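Local coordinates for non-toxic crystal protein (Bacillus thuringiensis, PDB 2D42) that is a non-toxic parasporal crystal protein whose biological role is not established, but whose fold closely resembles that of the beta-pore-forming toxins, at residues A[15-20]-A[179-184]. Residues are numbered along the deposited sequence; the frame is centred on the assembly and turned at random.
Sequences QYANSH and IRYYRT
Tyr181 reaches out from its strand and brings its phenol end obliquely against the CB-CG-CD2 side of Tyr16. Its OH comes within 3.0 Å of CD2 and 3.2 Å of CG of Tyr16. The long axes of the two side chains cross at about a right angle. Their planes are inclined by only 28°, yet the centroids are 5.1 Å apart: the rings are slid past one another and overlap little, with CD2 of Tyr16 3.2 Å from CZ of Tyr181 and the two CE2 atoms near each other. Ala17 adds a second touch, its CB 3.9 Å from both CD1 and CE1 of Tyr181. A side chain this small is consistent with the close approach, CA of Ala17 standing 7.0 Å from CA of Tyr181.

In the elongated, strand-rich architecture of the aerolysin/ETX clan, this is helix-on-sheet packing at one end of the molecule: the last turns of helix 5-19 lie against strand 150-185, which is paired here with strands 23-29 and 189-198. Tyrosine serves on the strand because its ring can be buried while its OH keeps a polar partner, a hydrogen bond with OE1 of Gln195 on strand 189-198; Tyr16 also touches Gln195. On the side of the Tyr181 ring opposite Tyr16, CG2 of Ile179 lies 3.2 Å from the plane, toward the rim; this branched apolar chain suits a buried ring and also meets Leu9 and Tyr12. With CG anti to N (chi1 -175°), Tyr16 sets its flat ring between two neighbours, the Tyr181 OH and, on the opposite side, the equally flat imidazole of His20, one turn on, whose NE2 is 3.2 Å above the plane, offset toward the rim.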
loop_
_atom_site.group_PDB
_atom_site.type_symbol
_atom_site.label_atom_id
_atom_site.label_comp_id
_atom_site.label_asym_id
_atom_site.label_seq_id
_atom_site.Cartn_x
_atom_site.Cartn_y
_atom_site.Cartn_z
ATOM N N GLN A 15 -31.419 4.226 17.480
ATOM C CA GLN A 15 -32.642 4.345 16.688
ATOM C C GLN A 15 -33.568 3.170 16.979
ATOM O O GLN A 15 -34.788 3.329 17.043
ATOM C CB GLN A 15 -32.321 4.402 15.185
ATOM C CG GLN A 15 -31.696 3.133 14.580
ATOM C CD GLN A 15 -32.723 2.104 14.099
ATOM O OE1 GLN A 15 -32.360 1.014 13.642
ATOM N NE2 GLN A 15 -34.007 2.451 14.190
ATOM N N TYR A 16 -32.979 1.992 17.159
ATOM C CA TYR A 16 -33.752 0.792 17.447
ATOM C C TYR A 16 -34.481 0.969 18.781
ATOM O O TYR A 16 -35.648 0.593 18.919
ATOM C CB TYR A 16 -32.819 -0.411 17.520
ATOM C CG TYR A 16 -33.518 -1.738 17.691
ATOM C CD1 TYR A 16 -33.850 -2.522 16.587
ATOM C CD2 TYR A 16 -33.814 -2.228 18.959
ATOM C CE1 TYR A 16 -34.452 -3.767 16.746
ATOM C CE2 TYR A 16 -34.413 -3.465 19.132
ATOM C CZ TYR A 16 -34.725 -4.232 18.024
ATOM O OH TYR A 16 -35.281 -5.477 18.204
ATOM N N ALA A 17 -33.780 1.552 19.751
ATOM C CA ALA A 17 -34.326 1.794 21.084
ATOM C C ALA A 17 -35.548 2.703 21.027
ATOM O O ALA A 17 -36.610 2.376 21.561
ATOM C CB ALA A 17 -33.259 2.417 21.979
ATOM N N ASN A 18 -35.386 3.856 20.394
ATOM C CA ASN A 18 -36.483 4.801 20.265
ATOM C C ASN A 18 -37.645 4.125 19.545
ATOM O O ASN A 18 -38.811 4.303 19.899
ATOM C CB ASN A 18 -36.030 6.019 19.465
ATOM C CG ASN A 18 -37.173 6.948 19.140
ATOM O OD1 ASN A 18 -37.720 7.612 20.024
ATOM N ND2 ASN A 18 -37.557 6.990 17.867
ATOM N N SER A 19 -37.303 3.337 18.535
ATOM C CA SER A 19 -38.277 2.625 17.726
ATOM C C SER A 19 -39.057 1.544 18.476
ATOM O O SER A 19 -40.216 1.280 18.155
ATOM C CB SER A 19 -37.570 2.002 16.522
ATOM O OG SER A 19 -38.480 1.293 15.708
ATOM N N HIS A 20 -38.422 0.921 19.467
ATOM C CA HIS A 20 -39.057 -0.145 20.244
ATOM C C HIS A 20 -39.421 0.280 21.667
ATOM O O HIS A 20 -39.739 -0.555 22.517
ATOM C CB HIS A 20 -38.138 -1.371 20.291
ATOM C CG HIS A 20 -37.961 -2.043 18.965
ATOM N ND1 HIS A 20 -38.391 -3.330 18.718
ATOM C CD2 HIS A 20 -37.405 -1.605 17.809
ATOM C CE1 HIS A 20 -38.107 -3.656 17.469
ATOM N NE2 HIS A 20 -37.510 -2.627 16.895
ATOM N N ILE A 179 -25.905 -5.286 21.655
ATOM C CA ILE A 179 -26.575 -4.080 22.106
ATOM C C ILE A 179 -27.435 -4.372 23.332
ATOM O O ILE A 179 -28.224 -5.319 23.343
ATOM C CB ILE A 179 -27.472 -3.493 21.007
ATOM C CG1 ILE A 179 -26.638 -3.197 19.754
ATOM C CG2 ILE A 179 -28.133 -2.222 21.515
ATOM C CD1 ILE A 179 -27.458 -2.724 18.560
ATOM N N ARG A 180 -27.270 -3.548 24.361
ATOM C CA ARG A 180 -28.022 -3.699 25.597
ATOM C C ARG A 180 -29.100 -2.632 25.730
ATOM O O ARG A 180 -28.819 -1.440 25.647
ATOM C CB ARG A 180 -27.078 -3.612 26.792
ATOM C CG ARG A 180 -26.053 -4.712 26.821
ATOM C CD ARG A 180 -25.210 -4.662 28.079
ATOM N NE ARG A 180 -24.711 -5.993 28.383
ATOM C CZ ARG A 180 -25.490 -7.008 28.742
ATOM N NH1 ARG A 180 -26.799 -6.832 28.850
ATOM N NH2 ARG A 180 -24.965 -8.202 28.965
ATOM N N TYR A 181 -30.332 -3.076 25.940
ATOM C CA TYR A 181 -31.474 -2.180 26.104
ATOM C C TYR A 181 -32.203 -2.564 27.381
ATOM O O TYR A 181 -32.033 -3.669 27.901
ATOM C CB TYR A 181 -32.491 -2.370 24.986
ATOM C CG TYR A 181 -31.980 -2.295 23.580
ATOM C CD1 TYR A 181 -31.784 -1.065 22.952
ATOM C CD2 TYR A 181 -31.786 -3.459 22.834
ATOM C CE1 TYR A 181 -31.420 -0.996 21.610
ATOM C CE2 TYR A 181 -31.419 -3.402 21.492
ATOM C CZ TYR A 181 -31.242 -2.165 20.887
ATOM O OH TYR A 181 -30.903 -2.101 19.555
ATOM N N TYR A 182 -33.037 -1.662 27.881
ATOM C CA TYR A 182 -33.825 -1.994 29.050
ATOM C C TYR A 182 -35.124 -1.222 29.105
ATOM O O TYR A 182 -35.253 -0.130 28.529
ATOM C CB TYR A 182 -33.043 -1.779 30.347
ATOM C CG TYR A 182 -32.606 -0.365 30.608
ATOM C CD1 TYR A 182 -31.400 0.111 30.105
ATOM C CD2 TYR A 182 -33.382 0.493 31.388
ATOM C CE1 TYR A 182 -30.970 1.403 30.376
ATOM C CE2 TYR A 182 -32.961 1.795 31.667
ATOM C CZ TYR A 182 -31.751 2.239 31.156
ATOM O OH TYR A 182 -31.310 3.513 31.428
ATOM N N ARG A 183 -36.097 -1.835 29.770
ATOM C CA ARG A 183 -37.405 -1.245 29.976
ATOM C C ARG A 183 -37.502 -0.975 31.464
ATOM O O ARG A 183 -37.382 -1.893 32.276
ATOM C CB ARG A 183 -38.521 -2.210 29.598
ATOM C CG ARG A 183 -38.919 -2.223 28.146
ATOM C CD ARG A 183 -40.093 -3.173 27.987
ATOM N NE ARG A 183 -41.266 -2.730 28.742
ATOM C CZ ARG A 183 -42.077 -3.545 29.410
ATOM N NH1 ARG A 183 -41.839 -4.850 29.426
ATOM N NH2 ARG A 183 -43.134 -3.063 30.048
ATOM N N THR A 184 -37.701 0.287 31.811
ATOM C CA THR A 184 -37.837 0.690 33.195
ATOM C C THR A 184 -39.203 0.215 33.682
ATOM O O THR A 184 -40.202 0.376 32.981
ATOM C CB THR A 184 -37.752 2.215 33.307
ATOM O OG1 THR A 184 -36.441 2.637 32.911
ATOM C CG2 THR A 184 -38.028 2.671 34.732
#